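Local coordinates for endonuclease II (Enterobacteria phage t4, PDB 2WSH), which nicks and cleaves cytosine-containing host DNA at specific sequences as a tetrameric, magnesium-dependent GIY-YIG endonuclease, freeing nucleotides for phage DNA synthesis, at the interface of chains A and B. Sequence-based numbering; all coordinates share one arbitrary frame. Chains: chain A/B, Endonuclease II.

Contacts 1 and 2 are twins related by the two-fold axis of the A-B pair, their C-alpha centres about 30 Å apart. In each, the turn at residues 111-113, between strands 106-111 and 114-119 of one chain, docks on residue 15, strand 97-103 and helix 121-132 of the other: chain A offers the turn in contact 1, chain B in contact 2. The two hairpins thus reach in opposite directions, and each subunit both gives a tip and receives one. This reciprocal exchange clamps the pair together at two separate places within the homotetramer. More leucine surface is buried in contact 2.

Contact 1: the interface of chains A and B. Residues chain A 109, 111-113; chain B 15, 102, 124, 128.
A:Glu112 turns the face of its carboxylate to the NH1-NH2 end of the B:Arg102 guanidinium. B:Arg102 NH1 gives a nearly straight hydrogen bond to OE2 of A:Glu112 (2.8 Å), the closest approach of this salt bridge, and NH2 reaches OE1 at 3.0 Å. Both oxygens lie in the guanidinium plane but are approached from above the carboxylate, since the two flat groups stand 80° apart. On its other edge the arginine is held side-on by B:Glu124, NE to OE1 at 2.7 Å and NH2 to OE2, while NH1 also bonds the backbone O of B:Tyr15; its rotation is therefore fixed from within its own chain. A:Glu112 CG lies between its backbone N and carbonyl carbon (chi1 63°), 3.7 Å from B:Tyr15 CD1; the bend at chi2 (-95°) turns the carboxylate toward the arginine.

Below the ion pairs lies the tight apolar part. A:Leu113 CD1 packs on the B:Glu124 methylene CG at 3.6 Å, and both leucine methyls rest on one face of the B:Phe128 ring, CD1 toward the rim at CE2 and CD2 over the CE1-CZ side. The A:Asn111 side is looser: its amide ND2 makes a weak, strongly bent hydrogen bond to B:Glu124 OE2, and the A:Met109 selenomethionine methyl CE stays 4.1 Å from that oxygen. A:Asn111 OD1 instead accepts the backbone N-H of A:Leu113, bracing the turn. The site fastens the hairpin tip of chain A onto chain B, joining two subunits of the tetramer.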
loop_
_atom_site.group_PDB
_atom_site.type_symbol
_atom_site.label_atom_id
_atom_site.label_comp_id
_atom_site.label_asym_id
_atom_site.label_seq_id
_atom_site.Cartn_x
_atom_site.Cartn_y
_atom_site.Cartn_z
HETATM N N MSE A 109 4.306 -3.991 4.266
HETATM C CA MSE A 109 3.167 -4.225 5.131
HETATM C C MSE A 109 3.646 -5.066 6.295
HETATM O O MSE A 109 4.397 -6.020 6.106
HETATM C CB MSE A 109 2.070 -4.957 4.365
HETATM C CG MSE A 109 1.022 -5.607 5.233
HETATM SE SE MSE A 109 -0.089 -6.797 4.155
HETATM C CE MSE A 109 -0.944 -7.779 5.608
ATOM N N ASN A 111 2.375 -7.158 9.852
ATOM C CA ASN A 111 1.473 -7.650 10.886
ATOM C C ASN A 111 2.183 -8.712 11.717
ATOM O O ASN A 111 3.415 -8.761 11.731
ATOM C CB ASN A 111 0.160 -8.168 10.295
ATOM C CG ASN A 111 0.367 -9.237 9.244
ATOM O OD1 ASN A 111 1.389 -9.922 9.222
ATOM N ND2 ASN A 111 -0.617 -9.393 8.366
ATOM N N GLU A 112 1.426 -9.560 12.408
ATOM C CA GLU A 112 2.036 -10.526 13.319
ATOM C C GLU A 112 2.887 -11.580 12.609
ATOM O O GLU A 112 3.699 -12.258 13.237
ATOM C CB GLU A 112 0.987 -11.193 14.217
ATOM C CG GLU A 112 -0.053 -12.010 13.484
ATOM C CD GLU A 112 -1.321 -11.227 13.204
ATOM O OE1 GLU A 112 -1.276 -10.278 12.387
ATOM O OE2 GLU A 112 -2.368 -11.570 13.799
ATOM N N LEU A 113 2.706 -11.708 11.298
ATOM C CA LEU A 113 3.480 -12.666 10.515
ATOM C C LEU A 113 4.865 -12.127 10.167
ATOM O O LEU A 113 5.738 -12.874 9.726
ATOM C CB LEU A 113 2.733 -13.036 9.231
ATOM C CG LEU A 113 1.475 -13.887 9.389
ATOM C CD1 LEU A 113 0.901 -14.251 8.028
ATOM C CD2 LEU A 113 1.793 -15.136 10.193
ATOM N N TYR B 15 -3.450 -15.770 16.299
ATOM C CA TYR B 15 -3.428 -15.228 14.944
ATOM C C TYR B 15 -4.790 -14.738 14.479
ATOM O O TYR B 15 -5.020 -14.534 13.287
ATOM C CB TYR B 15 -2.840 -16.258 13.977
ATOM C CG TYR B 15 -1.386 -16.522 14.276
ATOM C CD1 TYR B 15 -0.397 -15.691 13.775
ATOM C CD2 TYR B 15 -1.005 -17.578 15.094
ATOM C CE1 TYR B 15 0.937 -15.918 14.055
ATOM C CE2 TYR B 15 0.327 -17.812 15.382
ATOM C CZ TYR B 15 1.292 -16.975 14.860
ATOM O OH TYR B 15 2.619 -17.199 15.138
ATOM N N ARG B 102 -9.520 -16.094 9.109
ATOM C CA ARG B 102 -8.767 -14.895 9.463
ATOM C C ARG B 102 -8.938 -13.857 8.357
ATOM O O ARG B 102 -8.658 -14.130 7.183
ATOM C CB ARG B 102 -7.290 -15.230 9.657
ATOM C CG ARG B 102 -6.367 -14.021 9.688
ATOM C CD ARG B 102 -4.918 -14.471 9.805
ATOM N NE ARG B 102 -3.973 -13.400 9.505
ATOM C CZ ARG B 102 -3.406 -12.627 10.423
ATOM N NH1 ARG B 102 -3.690 -12.805 11.709
ATOM N NH2 ARG B 102 -2.559 -11.674 10.054
ATOM N N GLU B 124 -0.138 -14.151 2.942
ATOM C CA GLU B 124 -0.210 -14.812 4.240
ATOM C C GLU B 124 -0.222 -16.333 4.141
ATOM O O GLU B 124 0.393 -17.015 4.961
ATOM C CB GLU B 124 -1.421 -14.324 5.036
ATOM C CG GLU B 124 -1.304 -12.886 5.505
ATOM C CD GLU B 124 -2.306 -12.540 6.591
ATOM O OE1 GLU B 124 -3.138 -13.402 6.939
ATOM O OE2 GLU B 124 -2.251 -11.406 7.103
ATOM N N PHE B 128 1.833 -18.813 6.663
ATOM C CA PHE B 128 1.125 -19.671 7.603
ATOM C C PHE B 128 1.479 -21.138 7.393
ATOM O O PHE B 128 1.649 -21.889 8.352
ATOM C CB PHE B 128 -0.388 -19.479 7.495
ATOM C CG PHE B 128 -0.918 -18.365 8.348
ATOM C CD1 PHE B 128 -0.724 -18.379 9.717
ATOM C CD2 PHE B 128 -1.616 -17.310 7.785
ATOM C CE1 PHE B 128 -1.213 -17.360 10.512
ATOM C CE2 PHE B 128 -2.106 -16.286 8.574
ATOM C CZ PHE B 128 -1.903 -16.311 9.940
#

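Contact 2: the interface of chains A and B. Residues chain A 15, 102, 124, 127-128, 131; chain B 111-113.
B:Leu113 buries 103 Å² against chain A, with B:Glu112 and A:Tyr15 next in extent. The leucine lays both methyls on one face of the A:Phe128 ring: CD2 over the centre, 3.9 Å from the centroid in a CH-pi contact, CD1 nearer the rim above CE2. CD1 also presses on A:Glu124 CG at 3.5 Å and approaches A:Leu127 CB, so the aliphatic stem of an acidic residue joins the apolar wall. A:Leu131 borders the pocket more loosely, its CD2 4.4 Å from the leucine CD2. Behind the turn, B:Asn111 OD1 accepts the B:Leu113 backbone N-H from above the amide plane, tying the backbone that presents the leucine.

B:Glu112 carries the polar contact. With CG wedged between its own backbone N and carbonyl carbon (chi1 52°), its carboxylate faces the end of A:Arg102, whose NH1 and NH2 bond OE2 and OE1. The NH1-OE2 separation in this salt bridge is 3.0 Å, and the arginine nitrogens stand almost directly above the carboxylate plane. A:Glu124 holds the arginine's other edge, NE to OE1 at 2.7 Å and NH2 to OE2, both on the syn side; the cation between the two acids presumably offsets their mutual repulsion.

A:Tyr15 serves twice: its carbonyl O accepts A:Arg102 NH1, and its ring slides past B:Glu112, CD1 3.4 Å from CG. The pocket is formed by A:Tyr15 just beyond helix 8-14, strand 97-103 and helix 121-132 of chain A; it receives the turn following strand 106-111 of chain B.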
loop_
_atom_site.group_PDB
_atom_site.type_symbol
_atom_site.label_atom_id
_atom_site.label_comp_id
_atom_site.label_asym_id
_atom_site.label_seq_id
_atom_site.Cartn_x
_atom_site.Cartn_y
_atom_site.Cartn_z
ATOM N N TYR A 15 5.177 9.020 -18.815
ATOM C CA TYR A 15 5.523 8.128 -17.716
ATOM C C TYR A 15 6.692 8.630 -16.886
ATOM O O TYR A 15 7.295 7.874 -16.125
ATOM C CB TYR A 15 5.798 6.723 -18.248
ATOM C CG TYR A 15 4.580 6.112 -18.881
ATOM C CD1 TYR A 15 3.635 5.450 -18.107
ATOM C CD2 TYR A 15 4.351 6.219 -20.246
ATOM C CE1 TYR A 15 2.508 4.899 -18.674
ATOM C CE2 TYR A 15 3.224 5.669 -20.822
ATOM C CZ TYR A 15 2.305 5.012 -20.031
ATOM O OH TYR A 15 1.178 4.460 -20.592
ATOM N N ARG A 102 13.053 5.705 -14.807
ATOM C CA ARG A 102 11.815 6.049 -14.118
ATOM C C ARG A 102 11.902 5.582 -12.673
ATOM O O ARG A 102 11.954 4.383 -12.403
ATOM C CB ARG A 102 10.611 5.417 -14.813
ATOM C CG ARG A 102 9.335 5.428 -13.978
ATOM C CD ARG A 102 8.160 4.823 -14.746
ATOM N NE ARG A 102 7.045 4.477 -13.867
ATOM C CZ ARG A 102 6.001 5.265 -13.625
ATOM N NH1 ARG A 102 5.909 6.454 -14.208
ATOM N NH2 ARG A 102 5.041 4.857 -12.807
ATOM N N GLU A 124 6.009 -3.026 -12.263
ATOM C CA GLU A 124 5.887 -2.142 -13.416
ATOM C C GLU A 124 6.507 -2.705 -14.693
ATOM O O GLU A 124 5.953 -2.545 -15.779
ATOM C CB GLU A 124 6.483 -0.768 -13.101
ATOM C CG GLU A 124 5.656 0.055 -12.126
ATOM C CD GLU A 124 5.962 1.537 -12.208
ATOM O OE1 GLU A 124 6.889 1.914 -12.954
ATOM O OE2 GLU A 124 5.273 2.324 -11.530
ATOM N N LEU A 127 4.326 -4.702 -16.925
ATOM C CA LEU A 127 3.267 -3.890 -17.520
ATOM C C LEU A 127 3.777 -2.994 -18.649
ATOM O O LEU A 127 3.065 -2.746 -19.621
ATOM C CB LEU A 127 2.562 -3.052 -16.451
ATOM C CG LEU A 127 1.735 -3.832 -15.425
ATOM C CD1 LEU A 127 1.204 -2.898 -14.361
ATOM C CD2 LEU A 127 0.591 -4.588 -16.100
ATOM N N PHE A 128 5.003 -2.498 -18.512
ATOM C CA PHE A 128 5.614 -1.707 -19.574
ATOM C C PHE A 128 5.905 -2.587 -20.786
ATOM O O PHE A 128 5.708 -2.177 -21.928
ATOM C CB PHE A 128 6.904 -1.045 -19.092
ATOM C CG PHE A 128 6.686 0.267 -18.388
ATOM C CD1 PHE A 128 6.125 1.338 -19.057
ATOM C CD2 PHE A 128 7.048 0.424 -17.062
ATOM C CE1 PHE A 128 5.926 2.551 -18.419
ATOM C CE2 PHE A 128 6.851 1.636 -16.412
ATOM C CZ PHE A 128 6.290 2.697 -17.094
ATOM N N LEU A 131 2.833 -3.359 -22.524
ATOM C CA LEU A 131 2.312 -2.129 -23.104
ATOM C C LEU A 131 2.994 -1.773 -24.424
ATOM O O LEU A 131 2.326 -1.470 -25.414
ATOM C CB LEU A 131 2.441 -0.968 -22.114
ATOM C CG LEU A 131 1.847 0.376 -22.551
ATOM C CD1 LEU A 131 0.391 0.220 -22.964
ATOM C CD2 LEU A 131 1.981 1.409 -21.443
ATOM N N ASN B 111 -1.439 4.135 -10.713
ATOM C CA ASN B 111 -0.599 5.176 -11.290
ATOM C C ASN B 111 -0.839 5.251 -12.793
ATOM O O ASN B 111 -1.871 4.792 -13.279
ATOM C CB ASN B 111 0.882 4.937 -10.964
ATOM C CG ASN B 111 1.395 3.618 -11.505
ATOM O OD1 ASN B 111 0.741 2.969 -12.324
ATOM N ND2 ASN B 111 2.577 3.214 -11.050
ATOM N N GLU B 112 0.104 5.825 -13.532
ATOM C CA GLU B 112 -0.093 6.006 -14.966
ATOM C C GLU B 112 -0.121 4.680 -15.736
ATOM O O GLU B 112 -0.458 4.649 -16.919
ATOM C CB GLU B 112 0.949 6.969 -15.553
ATOM C CG GLU B 112 2.399 6.639 -15.220
ATOM C CD GLU B 112 2.894 7.314 -13.950
ATOM O OE1 GLU B 112 2.653 6.776 -12.851
ATOM O OE2 GLU B 112 3.550 8.374 -14.055
ATOM N N LEU B 113 0.227 3.586 -15.064
ATOM C CA LEU B 113 0.218 2.271 -15.702
ATOM C C LEU B 113 -1.140 1.601 -15.575
ATOM O O LEU B 113 -1.401 0.589 -16.219
ATOM C CB LEU B 113 1.278 1.359 -15.087
ATOM C CG LEU B 113 2.683 1.397 -15.681
ATOM C CD1 LEU B 113 3.622 0.505 -14.880
ATOM C CD2 LEU B 113 2.652 0.970 -17.138
#